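Lmo0305 protein (Listeria monocytogenes, PDB 3PJ0) belongs to the fold type I family of pyridoxal-phosphate proteins and carries the cofactor in covalent linkage. Local coordinates at residues A[88-93]-A[112-117]; A[75-80]-A[106-111]. One frame throughout, in Å; residues are numbered along the deposited sequence.

Interaction 1: A[88-93]-A[112-117]; sequences ENRRVA and QQITPL
The carbonyl oxygen of V92 is gripped by two donors: L117 N at 2.8 Å from V92 O, nearly straight at 173° and in the carbonyl plane, and a weaker CA-H...O contact in which P116 CA lies 3.4 Å from V92 O. Two residues earlier in each segment the pattern repeats, with T115 N 2.9 Å from R90 O and the CA of I114 also touching that oxygen. V92 returns a bond to the other strand, V92 N lying 3.1 Å from T115 O. This one is less well directed, its donor sitting 36° out of the carbonyl plane. V92 thus donates to T115 and accepts from L117, the two residues flanking its register partner P116, as parallel pairing requires. On one face V92 CG2, in the crowded position between its backbone N and carbonyl carbon, touches P116 CB, and it also meets I114 CG2, 3.6 Å away, V92 and I114 crossing at about a right angle. On the other face R91 and T115 lie side by side, R91 CG 4.0 Å from T115 CB, with A93 beside L117. Before the strand, N89 OD1 accepts from R91 N at 2.9 Å, an Asx turn. R90, bent at chi2, reaches back to the backbone of Q112, where R90 NH1 lies 2.7 Å from Q112 O. That bond is bent, 137° at the hydrogen, and off the lone pair; the side-chain oxygen of Q112, OE1, is bonded by R81, whose own charge also lies close to the R90 guanidinium. Strand 91-94 pairs on its other side with strand 140-144, while 115-118 is outermost in the chain's seven-stranded mixed sheet: the arrangement is the parallel edge pair of a beta-alpha-beta crossover in the large domain of a fold type I protein.

Interaction 2: A[75-80]-A[106-111]; sequences AQQIAL and DGLKEL
Q77 and L108 have the most surface buried here, with L80 third, without hydrogen bonds between the segments. Q77 has CG anti to its carbonyl carbon and then runs fully extended (chi2 180°), which carries its flat amide across to the first turn of helix 107-112. There Q77 CD lies 3.9 Å from L108 N, and Q77 NE2 comes to 3.8 Å from G107 CA. The amide's polar partners lie elsewhere: OE1 bonds Y235 OH, and NE2 bonds the carbonyl oxygen of R234 of the second subunit, so both ends are held. L111 CD1 meets the oxygen tip of the amide, 3.8 Å from Q77 OE1. L108, whose CG is anti to the backbone N, splits its branches: L108 CD1 reaches 4.1 Å from Q77 CA, while L108 CD2 meets L80 CD1 at 4.0 Å, the two leucines crossing at about a right angle. The segment axes stay 10.2 Å apart at a signed angle of -56°, so the contact is oblique, carried mainly by the glutamine and the leucine pair. L80 also touches S140 and L142 of strand 140-144, which identifies this as helix-on-helix packing against the central sheet of an alpha/beta domain, at the dimer interface.

Overall arrangement
Of the four segments 75-80, on helix 72-87, comes first, and the chain then turns into strand 91-94 with 88-93. After helix 99-102 it reaches 106-111, where interaction 2 closes a loop back to helix 72-87; almost at once 112-117 closes interaction 1 on the strand. The segments therefore alternate, and the two loops cross rather than nest. Their centres are about 10 Å apart, and I114 joins them directly, its CD1 lying 3.9 Å from L108 CD1. Two successive helix-to-strand units are thus tied together, strand to strand by interaction 1 and helix to helix by interaction 2. Both contacts also reach the second subunit.

Interaction 1: A[88-93]-A[112-117]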
# COMPACT_ATOMS: atom_id res chain seq x y z
N GLU A 88 -26.44 8.42 6.35
CA GLU A 88 -26.84 9.21 5.17
C GLU A 88 -26.52 10.70 5.42
O GLU A 88 -27.38 11.57 5.33
CB GLU A 88 -28.30 8.97 4.75
CG GLU A 88 -28.56 7.62 4.05
CD GLU A 88 -29.97 7.48 3.45
OE1 GLU A 88 -30.73 8.47 3.45
OE2 GLU A 88 -30.31 6.39 2.97
N ASN A 89 -25.26 10.97 5.74
CA ASN A 89 -24.82 12.33 6.04
C ASN A 89 -23.32 12.45 5.77
O ASN A 89 -22.51 11.87 6.49
CB ASN A 89 -25.19 12.67 7.50
CG ASN A 89 -24.83 14.09 7.90
OD1 ASN A 89 -23.99 14.73 7.29
ND2 ASN A 89 -25.46 14.57 8.97
N ARG A 90 -22.96 13.21 4.74
CA ARG A 90 -21.55 13.37 4.32
C ARG A 90 -20.78 14.44 5.08
O ARG A 90 -19.66 14.81 4.67
CB ARG A 90 -21.46 13.60 2.79
CG ARG A 90 -21.86 12.39 1.93
CD ARG A 90 -20.79 11.32 1.69
NE ARG A 90 -21.30 10.32 0.76
CZ ARG A 90 -20.94 10.10 -0.49
NH1 ARG A 90 -19.89 10.70 -1.06
NH2 ARG A 90 -21.61 9.18 -1.18
N ARG A 91 -21.35 14.99 6.15
CA ARG A 91 -20.60 15.94 6.97
C ARG A 91 -19.96 15.17 8.13
O ARG A 91 -20.58 14.26 8.69
CB ARG A 91 -21.48 17.08 7.51
CG ARG A 91 -21.67 18.27 6.55
CD ARG A 91 -22.38 17.91 5.29
NE ARG A 91 -23.69 17.33 5.58
CZ ARG A 91 -24.49 16.77 4.68
NH1 ARG A 91 -24.13 16.69 3.40
NH2 ARG A 91 -25.67 16.27 5.07
N VAL A 92 -18.73 15.53 8.47
CA VAL A 92 -18.04 14.99 9.66
C VAL A 92 -17.45 16.16 10.44
O VAL A 92 -17.44 17.28 9.92
CB VAL A 92 -16.93 13.98 9.33
CG1 VAL A 92 -17.51 12.81 8.55
CG2 VAL A 92 -15.78 14.62 8.54
N ALA A 93 -16.94 15.92 11.64
CA ALA A 93 -16.34 16.98 12.42
C ALA A 93 -15.06 16.53 13.10
O ALA A 93 -14.97 15.41 13.61
CB ALA A 93 -17.36 17.55 13.47
N GLN A 112 -14.03 11.23 -1.34
CA GLN A 112 -15.28 10.86 -0.67
C GLN A 112 -16.34 11.96 -0.69
O GLN A 112 -17.49 11.73 -0.28
CB GLN A 112 -14.98 10.40 0.77
CG GLN A 112 -14.16 9.13 0.92
CD GLN A 112 -14.81 7.93 0.25
OE1 GLN A 112 -16.02 7.89 0.06
NE2 GLN A 112 -14.00 6.96 -0.15
N GLN A 113 -15.98 13.15 -1.17
CA GLN A 113 -16.92 14.29 -1.18
C GLN A 113 -17.58 14.46 0.19
O GLN A 113 -18.78 14.76 0.30
CB GLN A 113 -18.00 14.17 -2.26
CG GLN A 113 -17.46 14.21 -3.67
CD GLN A 113 -17.00 12.88 -4.11
OE1 GLN A 113 -17.72 11.89 -3.94
NE2 GLN A 113 -15.82 12.82 -4.71
N ILE A 114 -16.77 14.25 1.23
CA ILE A 114 -17.17 14.48 2.62
C ILE A 114 -16.75 15.91 3.01
O ILE A 114 -15.69 16.41 2.59
CB ILE A 114 -16.57 13.40 3.53
CG1 ILE A 114 -17.41 12.12 3.37
CG2 ILE A 114 -16.46 13.90 5.03
CD1 ILE A 114 -16.91 10.88 4.16
N THR A 115 -17.61 16.59 3.77
CA THR A 115 -17.39 17.99 4.17
C THR A 115 -17.04 18.03 5.64
O THR A 115 -17.91 17.75 6.47
CB THR A 115 -18.67 18.86 3.96
OG1 THR A 115 -19.06 18.90 2.57
CG2 THR A 115 -18.45 20.29 4.47
N PRO A 116 -15.78 18.39 5.99
CA PRO A 116 -15.42 18.39 7.40
C PRO A 116 -15.69 19.73 8.04
O PRO A 116 -15.31 20.75 7.47
CB PRO A 116 -13.91 18.10 7.38
CG PRO A 116 -13.63 17.60 5.95
CD PRO A 116 -14.58 18.38 5.14
N LEU A 117 -16.39 19.71 9.16
CA LEU A 117 -16.70 20.89 9.93
C LEU A 117 -15.61 20.91 10.98
O LEU A 117 -15.38 19.89 11.67
CB LEU A 117 -18.11 20.79 10.54
CG LEU A 117 -19.24 20.49 9.55
CD1 LEU A 117 -20.60 20.28 10.25
CD2 LEU A 117 -19.35 21.57 8.48

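Interaction 2: A[75-80]-A[106-111]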
# COMPACT_ATOMS: atom_id res chain seq x y z
N ALA A 75 -7.12 4.03 5.46
CA ALA A 75 -8.04 3.43 6.44
C ALA A 75 -9.07 4.39 7.04
O ALA A 75 -10.24 4.02 7.18
CB ALA A 75 -7.26 2.74 7.54
N GLN A 76 -8.64 5.62 7.34
CA GLN A 76 -9.51 6.60 8.01
C GLN A 76 -10.52 7.27 7.07
O GLN A 76 -11.66 7.47 7.47
CB GLN A 76 -8.71 7.61 8.80
CG GLN A 76 -7.97 6.97 9.94
CD GLN A 76 -7.63 7.97 11.02
OE1 GLN A 76 -8.15 7.89 12.14
NE2 GLN A 76 -6.80 8.96 10.67
N GLN A 77 -10.11 7.59 5.84
CA GLN A 77 -11.07 8.10 4.84
C GLN A 77 -12.21 7.06 4.66
O GLN A 77 -13.40 7.41 4.54
CB GLN A 77 -10.38 8.27 3.50
CG GLN A 77 -9.42 9.41 3.41
CD GLN A 77 -8.83 9.42 2.03
OE1 GLN A 77 -9.52 9.09 1.06
NE2 GLN A 77 -7.54 9.84 1.92
N ILE A 78 -11.81 5.79 4.60
CA ILE A 78 -12.77 4.68 4.48
C ILE A 78 -13.69 4.57 5.70
O ILE A 78 -14.91 4.42 5.54
CB ILE A 78 -12.03 3.32 4.23
CG1 ILE A 78 -11.42 3.35 2.83
CG2 ILE A 78 -12.97 2.08 4.40
CD1 ILE A 78 -10.42 2.18 2.56
N ALA A 79 -13.14 4.71 6.91
CA ALA A 79 -13.95 4.63 8.12
C ALA A 79 -15.06 5.69 8.08
O ALA A 79 -16.23 5.38 8.32
CB ALA A 79 -13.06 4.78 9.42
N LEU A 80 -14.68 6.93 7.77
CA LEU A 80 -15.63 8.06 7.75
C LEU A 80 -16.70 7.88 6.66
O LEU A 80 -17.89 8.21 6.90
CB LEU A 80 -14.89 9.41 7.63
CG LEU A 80 -13.88 9.73 8.76
CD1 LEU A 80 -13.21 11.06 8.61
CD2 LEU A 80 -14.56 9.58 10.17
N ASP A 106 -6.00 16.52 0.67
CA ASP A 106 -7.47 16.69 0.58
C ASP A 106 -8.19 15.44 0.09
O ASP A 106 -9.29 15.52 -0.49
CB ASP A 106 -7.81 17.87 -0.34
CG ASP A 106 -6.98 19.10 -0.03
OD1 ASP A 106 -6.97 19.55 1.14
OD2 ASP A 106 -6.30 19.57 -0.96
N GLY A 107 -7.60 14.28 0.36
CA GLY A 107 -8.16 13.01 -0.08
C GLY A 107 -9.62 12.81 0.34
O GLY A 107 -10.46 12.39 -0.45
N LEU A 108 -9.91 13.11 1.61
CA LEU A 108 -11.29 12.92 2.14
C LEU A 108 -12.30 13.72 1.34
O LEU A 108 -13.36 13.21 0.97
CB LEU A 108 -11.33 13.30 3.61
CG LEU A 108 -12.68 13.14 4.33
CD1 LEU A 108 -13.09 11.65 4.39
CD2 LEU A 108 -12.53 13.79 5.74
N LYS A 109 -11.96 14.96 1.05
CA LYS A 109 -12.81 15.83 0.22
C LYS A 109 -12.90 15.37 -1.25
O LYS A 109 -13.99 15.32 -1.84
CB LYS A 109 -12.26 17.25 0.28
CG LYS A 109 -12.35 17.86 1.72
CD LYS A 109 -11.64 19.18 1.82
CE LYS A 109 -11.55 19.66 3.31
NZ LYS A 109 -10.68 20.88 3.41
N GLU A 110 -11.76 15.02 -1.83
CA GLU A 110 -11.69 14.73 -3.27
C GLU A 110 -12.16 13.33 -3.64
O GLU A 110 -12.70 13.14 -4.74
CB GLU A 110 -10.27 14.92 -3.79
CG GLU A 110 -9.71 16.34 -3.67
CD GLU A 110 -10.17 17.31 -4.76
OE1 GLU A 110 -11.12 17.02 -5.54
OE2 GLU A 110 -9.54 18.39 -4.82
N LEU A 111 -11.92 12.35 -2.76
CA LEU A 111 -12.29 10.97 -3.03
C LEU A 111 -13.64 10.58 -2.43
O LEU A 111 -14.35 9.73 -2.98
CB LEU A 111 -11.20 10.00 -2.57
CG LEU A 111 -9.90 9.99 -3.39
CD1 LEU A 111 -8.85 9.15 -2.70
CD2 LEU A 111 -10.16 9.51 -4.85